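Long-range contact in hypothetical protein yfcE (Escherichia coli, PDB 1SU1), which belongs to the calcineurin-like phosphoesterase superfamily and holds zinc ions at two neighbouring sites built from histidine, aspartate and asparagine side chains: residues I34-E46 and P72-L84. Sequence-based numbering, arbitrary orientation.
Sequences IHGSLPATERVLE and PEGYAPAKVVERL. Unlike the reference sequence in segment 72-84: Val81 (reference Ala). With ZN (zinc ion), chain F.
Gly36 and Ala76 join the two helix entrances: Ala76, the N-cap residue of helix 77-85, donates a nearly straight hydrogen bond from its N to Gly36 O (2.9 Å). Two further hydrogen bonds knit the loops, from Leu38 N to Gly74 O and from Ser37 OG to Glu73 O (2.9 Å). Gly36, at positive phi, lies close against the Tyr75 ring, whose edge meets His35 O almost in plane.

From here the helices run side by side, their axes 12° apart and 9.5 Å at closest approach. The tight, buried part lies between Val80 and Thr41. With CG2 anti to its backbone N, Thr41 turns OG1 back to Ser37 O (2.8 Å) and sets CG2 3.9 Å from Leu84 CD2, the two side chains crossing at about a right angle. Val80 CG2 wedges against Gly36 O (3.5 Å).

Toward solvent the packing gives way to longer chains. Leu38 CD2 touches Lys79 CG (3.5 Å). Arg83, a knob among Leu38, Thr41, Glu42 and Leu45, bends at chi2 (-67°), and a salt bridge joins its NH2 to Glu42 OE2 (3.0 Å).

His35 NE2 binds zinc alongside Asp33 and His153, while ND1 hydrogen-bonds to Asn64 O; the loop entering helix 38-51 thus carries a zinc ligand of the calcineurin-like phosphoesterase fold.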
ATOM      1  N   ILE A  34       0.869 -14.730 -17.098  1.00 17.12           N
ATOM      2  CA  ILE A  34       0.410 -16.110 -17.158  1.00 19.91           C
ATOM      3  C   ILE A  34      -1.118 -16.125 -17.114  1.00 22.45           C
ATOM      4  O   ILE A  34      -1.768 -16.882 -17.844  1.00 22.21           O
ATOM      5  CB  ILE A  34       0.979 -16.899 -15.964  1.00 22.44           C
ATOM      6  CG1 ILE A  34       2.512 -16.834 -15.999  1.00 22.19           C
ATOM      7  CG2 ILE A  34       0.483 -18.348 -15.992  1.00 24.54           C
ATOM      8  CD1 ILE A  34       3.198 -17.485 -14.807  1.00 22.48           C
ATOM      9  N   HIS A  35      -1.684 -15.280 -16.254  1.00 21.07           N
ATOM     10  CA  HIS A  35      -3.133 -15.156 -16.121  1.00 17.47           C
ATOM     11  C   HIS A  35      -3.906 -16.461 -15.905  1.00 15.97           C
ATOM     12  O   HIS A  35      -5.029 -16.612 -16.390  1.00 14.90           O
ATOM     13  CB  HIS A  35      -3.710 -14.437 -17.345  1.00 19.40           C
ATOM     14  CG  HIS A  35      -3.386 -12.973 -17.402  1.00 26.99           C
ATOM     15  ND1 HIS A  35      -3.919 -12.055 -16.520  1.00 28.10           N
ATOM     16  CD2 HIS A  35      -2.613 -12.264 -18.259  1.00 26.07           C
ATOM     17  CE1 HIS A  35      -3.492 -10.845 -16.834  1.00 27.50           C
ATOM     18  NE2 HIS A  35      -2.699 -10.944 -17.884  1.00 25.01           N
ATOM     19  N   GLY A  36      -3.314 -17.401 -15.182  1.00 13.03           N
ATOM     20  CA  GLY A  36      -4.006 -18.649 -14.902  1.00 16.55           C
ATOM     21  C   GLY A  36      -3.984 -19.763 -15.951  1.00 17.44           C
ATOM     22  O   GLY A  36      -4.638 -20.784 -15.755  1.00 16.98           O
ATOM     23  N   SER A  37      -3.264 -19.570 -17.056  1.00 16.34           N
ATOM     24  CA  SER A  37      -3.177 -20.582 -18.116  1.00 21.24           C
ATOM     25  C   SER A  37      -2.323 -21.779 -17.701  1.00 16.68           C
ATOM     26  O   SER A  37      -1.103 -21.669 -17.595  1.00 17.29           O
ATOM     27  CB  SER A  37      -2.586 -19.962 -19.386  1.00 25.79           C
ATOM     28  OG  SER A  37      -2.506 -20.915 -20.430  1.00 29.91           O
ATOM     29  N   LEU A  38      -2.959 -22.918 -17.448  1.00 15.11           N
ATOM     30  CA  LEU A  38      -2.211 -24.112 -17.047  1.00 18.97           C
ATOM     31  C   LEU A  38      -1.254 -24.642 -18.137  1.00 22.03           C
ATOM     32  O   LEU A  38      -0.124 -25.034 -17.840  1.00 23.49           O
ATOM     33  CB  LEU A  38      -3.178 -25.222 -16.613  1.00 19.55           C
ATOM     34  CG  LEU A  38      -2.563 -26.582 -16.251  1.00 21.35           C
ATOM     35  CD1 LEU A  38      -1.467 -26.402 -15.204  1.00 22.41           C
ATOM     36  CD2 LEU A  38      -3.650 -27.505 -15.732  1.00 14.19           C
ATOM     37  N   PRO A  39      -1.691 -24.658 -19.412  1.00 22.62           N
ATOM     38  CA  PRO A  39      -0.799 -25.156 -20.475  1.00 25.63           C
ATOM     39  C   PRO A  39       0.477 -24.313 -20.580  1.00 24.18           C
ATOM     40  O   PRO A  39       1.588 -24.849 -20.655  1.00 22.51           O
ATOM     41  CB  PRO A  39      -1.660 -25.059 -21.743  1.00 24.01           C
ATOM     42  CG  PRO A  39      -3.060 -25.213 -21.209  1.00 26.45           C
ATOM     43  CD  PRO A  39      -3.035 -24.375 -19.946  1.00 23.89           C
ATOM     44  N   ALA A  40       0.318 -22.993 -20.594  1.00 22.40           N
ATOM     45  CA  ALA A  40       1.478 -22.114 -20.672  1.00 19.84           C
ATOM     46  C   ALA A  40       2.403 -22.386 -19.486  1.00 16.18           C
ATOM     47  O   ALA A  40       3.616 -22.431 -19.638  1.00 18.21           O
ATOM     48  CB  ALA A  40       1.030 -20.657 -20.684  1.00 20.29           C
ATOM     49  N   THR A  41       1.816 -22.604 -18.311  1.00 15.56           N
ATOM     50  CA  THR A  41       2.588 -22.871 -17.093  1.00 18.07           C
ATOM     51  C   THR A  41       3.392 -24.169 -17.149  1.00 20.19           C
ATOM     52  O   THR A  41       4.569 -24.210 -16.771  1.00 18.52           O
ATOM     53  CB  THR A  41       1.664 -22.939 -15.849  1.00 18.11           C
ATOM     54  OG1 THR A  41       0.960 -21.703 -15.720  1.00 22.51           O
ATOM     55  CG2 THR A  41       2.463 -23.201 -14.588  1.00 13.19           C
ATOM     56  N   GLU A  42       2.764 -25.248 -17.598  1.00 22.72           N
ATOM     57  CA  GLU A  42       3.488 -26.513 -17.671  1.00 20.90           C
ATOM     58  C   GLU A  42       4.641 -26.440 -18.666  1.00 15.82           C
ATOM     59  O   GLU A  42       5.713 -26.975 -18.413  1.00 17.65           O
ATOM     60  CB  GLU A  42       2.511 -27.656 -17.975  1.00 25.38           C
ATOM     61  CG  GLU A  42       1.776 -28.055 -16.692  1.00 32.10           C
ATOM     62  CD  GLU A  42       0.603 -28.986 -16.900  1.00 39.80           C
ATOM     63  OE1 GLU A  42       0.018 -28.982 -18.002  1.00 42.31           O
ATOM     64  OE2 GLU A  42       0.248 -29.706 -15.938  1.00 42.86           O
ATOM     65  N   ARG A  43       4.438 -25.728 -19.764  1.00 13.88           N
ATOM     66  CA  ARG A  43       5.474 -25.565 -20.776  1.00 17.53           C
ATOM     67  C   ARG A  43       6.625 -24.705 -20.234  1.00 21.75           C
ATOM     68  O   ARG A  43       7.808 -25.050 -20.403  1.00 22.17           O
ATOM     69  CB  ARG A  43       4.864 -24.929 -22.027  1.00 18.34           C
ATOM     70  CG  ARG A  43       5.854 -24.578 -23.142  1.00 24.35           C
ATOM     71  CD  ARG A  43       6.569 -25.794 -23.735  1.00 23.18           C
ATOM     72  NE  ARG A  43       7.238 -25.411 -24.979  1.00 28.41           N
ATOM     73  CZ  ARG A  43       8.197 -26.112 -25.583  1.00 30.73           C
ATOM     74  NH1 ARG A  43       8.627 -27.256 -25.060  1.00 29.27           N
ATOM     75  NH2 ARG A  43       8.729 -25.665 -26.719  1.00 30.69           N
ATOM     76  N   VAL A  44       6.281 -23.588 -19.583  1.00 20.62           N
ATOM     77  CA  VAL A  44       7.290 -22.708 -18.998  1.00 16.48           C
ATOM     78  C   VAL A  44       8.162 -23.524 -18.065  1.00 13.85           C
ATOM     79  O   VAL A  44       9.390 -23.413 -18.078  1.00 15.91           O
ATOM     80  CB  VAL A  44       6.644 -21.570 -18.154  1.00 18.25           C
ATOM     81  CG1 VAL A  44       7.698 -20.922 -17.257  1.00 18.90           C
ATOM     82  CG2 VAL A  44       6.016 -20.533 -19.059  1.00  8.96           C
ATOM     83  N   LEU A  45       7.511 -24.336 -17.242  1.00 13.96           N
ATOM     84  CA  LEU A  45       8.221 -25.164 -16.279  1.00 18.39           C
ATOM     85  C   LEU A  45       9.089 -26.267 -16.898  1.00 20.24           C
ATOM     86  O   LEU A  45      10.108 -26.650 -16.313  1.00 19.22           O
ATOM     87  CB  LEU A  45       7.230 -25.767 -15.276  1.00 21.87           C
ATOM     88  CG  LEU A  45       6.944 -24.954 -13.996  1.00 28.21           C
ATOM     89  CD1 LEU A  45       6.694 -23.497 -14.320  1.00 24.23           C
ATOM     90  CD2 LEU A  45       5.736 -25.553 -13.282  1.00 27.95           C
ATOM     91  N   GLU A  46       8.714 -26.790 -18.064  1.00 22.57           N
ATOM     92  CA  GLU A  46       9.556 -27.831 -18.662  1.00 24.49           C
ATOM     93  C   GLU A  46      10.767 -27.135 -19.277  1.00 21.60           C
ATOM     94  O   GLU A  46      11.892 -27.628 -19.188  1.00 19.62           O
ATOM     95  CB  GLU A  46       8.789 -28.668 -19.708  1.00 30.03           C
ATOM     96  CG  GLU A  46       8.773 -28.133 -21.144  1.00 41.18           C
ATOM     97  CD  GLU A  46       8.276 -29.173 -22.160  1.00 43.33           C
ATOM     98  OE1 GLU A  46       7.061 -29.471 -22.193  1.00 41.55           O
ATOM     99  OE2 GLU A  46       9.113 -29.697 -22.924  1.00 49.01           O
ATOM    100  N   PRO A  72      -8.086 -17.209 -20.761  1.00 26.33           N
ATOM    101  CA  PRO A  72      -7.117 -17.670 -21.755  1.00 27.99           C
ATOM    102  C   PRO A  72      -7.363 -19.168 -21.967  1.00 28.71           C
ATOM    103  O   PRO A  72      -8.229 -19.753 -21.309  1.00 25.07           O
ATOM    104  CB  PRO A  72      -5.790 -17.415 -21.068  1.00 25.24           C
ATOM    105  CG  PRO A  72      -6.111 -17.826 -19.665  1.00 23.00           C
ATOM    106  CD  PRO A  72      -7.467 -17.150 -19.425  1.00 22.78           C
ATOM    107  N   GLU A  73      -6.606 -19.778 -22.873  1.00 31.06           N
ATOM    108  CA  GLU A  73      -6.733 -21.211 -23.141  1.00 32.19           C
ATOM    109  C   GLU A  73      -6.238 -22.007 -21.936  1.00 28.15           C
ATOM    110  O   GLU A  73      -5.169 -21.713 -21.394  1.00 27.35           O
ATOM    111  CB  GLU A  73      -5.906 -21.600 -24.378  1.00 37.49           C
ATOM    112  CG  GLU A  73      -6.614 -21.407 -25.720  1.00 48.47           C
ATOM    113  CD  GLU A  73      -5.722 -21.756 -26.914  1.00 53.53           C
ATOM    114  OE1 GLU A  73      -4.981 -22.764 -26.841  1.00 54.56           O
ATOM    115  OE2 GLU A  73      -5.769 -21.026 -27.929  1.00 55.48           O
ATOM    116  N   GLY A  74      -7.013 -23.004 -21.513  1.00 24.07           N
ATOM    117  CA  GLY A  74      -6.606 -23.831 -20.389  1.00 25.06           C
ATOM    118  C   GLY A  74      -6.591 -23.148 -19.024  1.00 24.50           C
ATOM    119  O   GLY A  74      -5.770 -23.477 -18.161  1.00 22.21           O
ATOM    120  N   TYR A  75      -7.504 -22.203 -18.825  1.00 24.57           N
ATOM    121  CA  TYR A  75      -7.611 -21.465 -17.567  1.00 23.09           C
ATOM    122  C   TYR A  75      -7.880 -22.407 -16.401  1.00 19.78           C
ATOM    123  O   TYR A  75      -8.975 -22.947 -16.284  1.00 18.36           O
ATOM    124  CB  TYR A  75      -8.745 -20.438 -17.673  1.00 26.61           C
ATOM    125  CG  TYR A  75      -8.825 -19.502 -16.498  1.00 31.99           C
ATOM    126  CD1 TYR A  75      -7.834 -18.539 -16.282  1.00 32.30           C
ATOM    127  CD2 TYR A  75      -9.877 -19.589 -15.584  1.00 31.50           C
ATOM    128  CE1 TYR A  75      -7.887 -17.683 -15.186  1.00 32.64           C
ATOM    129  CE2 TYR A  75      -9.941 -18.731 -14.480  1.00 33.52           C
ATOM    130  CZ  TYR A  75      -8.940 -17.785 -14.292  1.00 33.91           C
ATOM    131  OH  TYR A  75      -8.979 -16.957 -13.201  1.00 33.90           O
ATOM    132  N   ALA A  76      -6.883 -22.600 -15.539  1.00 18.27           N
ATOM    133  CA  ALA A  76      -7.030 -23.481 -14.380  1.00 21.02           C
ATOM    134  C   ALA A  76      -6.148 -23.011 -13.205  1.00 20.14           C
ATOM    135  O   ALA A  76      -5.195 -23.704 -12.795  1.00 17.66           O
ATOM    136  CB  ALA A  76      -6.672 -24.911 -14.762  1.00 18.62           C
ATOM    137  N   PRO A  77      -6.485 -21.845 -12.623  1.00 21.78           N
ATOM    138  CA  PRO A  77      -5.783 -21.205 -11.497  1.00 20.19           C
ATOM    139  C   PRO A  77      -5.328 -22.154 -10.393  1.00 17.38           C
ATOM    140  O   PRO A  77      -4.154 -22.176 -10.024  1.00 18.65           O
ATOM    141  CB  PRO A  77      -6.807 -20.195 -10.973  1.00 20.52           C
ATOM    142  CG  PRO A  77      -7.585 -19.848 -12.176  1.00 25.65           C
ATOM    143  CD  PRO A  77      -7.772 -21.172 -12.879  1.00 20.68           C
ATOM    144  N   ALA A  78      -6.264 -22.930  -9.859  1.00 17.57           N
ATOM    145  CA  ALA A  78      -5.946 -23.852  -8.783  1.00 19.29           C
ATOM    146  C   ALA A  78      -4.786 -24.764  -9.149  1.00 24.56           C
ATOM    147  O   ALA A  78      -3.862 -24.951  -8.354  1.00 27.88           O
ATOM    148  CB  ALA A  78      -7.171 -24.676  -8.422  1.00 17.36           C
ATOM    149  N   LYS A  79      -4.818 -25.325 -10.355  1.00 26.81           N
ATOM    150  CA  LYS A  79      -3.746 -26.227 -10.770  1.00 25.83           C
ATOM    151  C   LYS A  79      -2.441 -25.482 -11.027  1.00 19.78           C
ATOM    152  O   LYS A  79      -1.368 -25.981 -10.702  1.00 16.97           O
ATOM    153  CB  LYS A  79      -4.157 -27.025 -12.017  1.00 29.88           C
ATOM    154  CG  LYS A  79      -3.260 -28.221 -12.304  1.00 35.38           C
ATOM    155  CD  LYS A  79      -3.319 -29.250 -11.179  1.00 41.18           C
ATOM    156  CE  LYS A  79      -2.407 -30.443 -11.465  1.00 42.58           C
ATOM    157  NZ  LYS A  79      -2.465 -31.477 -10.389  1.00 47.67           N
ATOM    158  N   VAL A  80      -2.516 -24.293 -11.615  1.00 19.68           N
ATOM    159  CA  VAL A  80      -1.286 -23.527 -11.856  1.00 20.16           C
ATOM    160  C   VAL A  80      -0.524 -23.324 -10.539  1.00 21.04           C
ATOM    161  O   VAL A  80       0.717 -23.361 -10.514  1.00 21.30           O
ATOM    162  CB  VAL A  80      -1.573 -22.145 -12.480  1.00 20.06           C
ATOM    163  CG1 VAL A  80      -0.313 -21.300 -12.476  1.00 23.79           C
ATOM    164  CG2 VAL A  80      -2.069 -22.311 -13.909  1.00 20.11           C
ATOM    165  N   VAL A  81      -1.271 -23.154  -9.445  1.00 19.08           N
ATOM    166  CA  VAL A  81      -0.675 -22.956  -8.124  1.00 21.30           C
ATOM    167  C   VAL A  81       0.181 -24.147  -7.693  1.00 21.56           C
ATOM    168  O   VAL A  81       1.336 -23.979  -7.288  1.00 20.89           O
ATOM    169  CB  VAL A  81      -1.773 -22.712  -7.049  1.00 20.48           C
ATOM    170  CG1 VAL A  81      -1.162 -22.713  -5.662  1.00 21.05           C
ATOM    171  CG2 VAL A  81      -2.471 -21.399  -7.319  1.00 17.87           C
ATOM    172  N   GLU A  82      -0.400 -25.342  -7.751  1.00 22.11           N
ATOM    173  CA  GLU A  82       0.308 -26.570  -7.382  1.00 24.69           C
ATOM    174  C   GLU A  82       1.601 -26.699  -8.181  1.00 22.01           C
ATOM    175  O   GLU A  82       2.651 -27.046  -7.637  1.00 22.50           O
ATOM    176  CB  GLU A  82      -0.556 -27.808  -7.670  1.00 29.50           C
ATOM    177  CG  GLU A  82      -1.544 -28.192  -6.591  1.00 40.98           C
ATOM    178  CD  GLU A  82      -2.480 -29.321  -7.039  1.00 48.72           C
ATOM    179  OE1 GLU A  82      -1.976 -30.329  -7.594  1.00 47.48           O
ATOM    180  OE2 GLU A  82      -3.713 -29.203  -6.833  1.00 50.04           O
ATOM    181  N   ARG A  83       1.513 -26.422  -9.479  1.00 19.96           N
ATOM    182  CA  ARG A  83       2.669 -26.534 -10.362  1.00 21.43           C
ATOM    183  C   ARG A  83       3.764 -25.496 -10.098  1.00 21.74           C
ATOM    184  O   ARG A  83       4.952 -25.833 -10.077  1.00 16.86           O
ATOM    185  CB  ARG A  83       2.211 -26.467 -11.820  1.00 25.62           C
ATOM    186  CG  ARG A  83       1.439 -27.717 -12.293  1.00 32.88           C
ATOM    187  CD  ARG A  83       2.343 -28.954 -12.339  1.00 39.91           C
ATOM    188  NE  ARG A  83       1.832 -29.991 -13.235  1.00 49.02           N
ATOM    189  CZ  ARG A  83       0.954 -30.930 -12.889  1.00 51.33           C
ATOM    190  NH1 ARG A  83       0.477 -30.980 -11.654  1.00 55.40           N
ATOM    191  NH2 ARG A  83       0.547 -31.821 -13.784  1.00 52.37           N
ATOM    192  N   LEU A  84       3.387 -24.234  -9.889  1.00 21.93           N
ATOM    193  CA  LEU A  84       4.411 -23.227  -9.615  1.00 20.27           C
ATOM    194  C   LEU A  84       5.099 -23.480  -8.272  1.00 18.69           C
ATOM    195  O   LEU A  84       6.292 -23.227  -8.126  1.00 19.16           O
ATOM    196  CB  LEU A  84       3.811 -21.815  -9.653  1.00 21.60           C
ATOM    197  CG  LEU A  84       3.378 -21.324 -11.040  1.00 21.26           C
ATOM    198  CD1 LEU A  84       2.706 -19.973 -10.932  1.00 23.49           C
ATOM    199  CD2 LEU A  84       4.597 -21.249 -11.960  1.00 21.85           C
TER
HETATM  200 ZN    ZN F 302      -1.442  -9.161 -18.271  1.00 20.49          ZN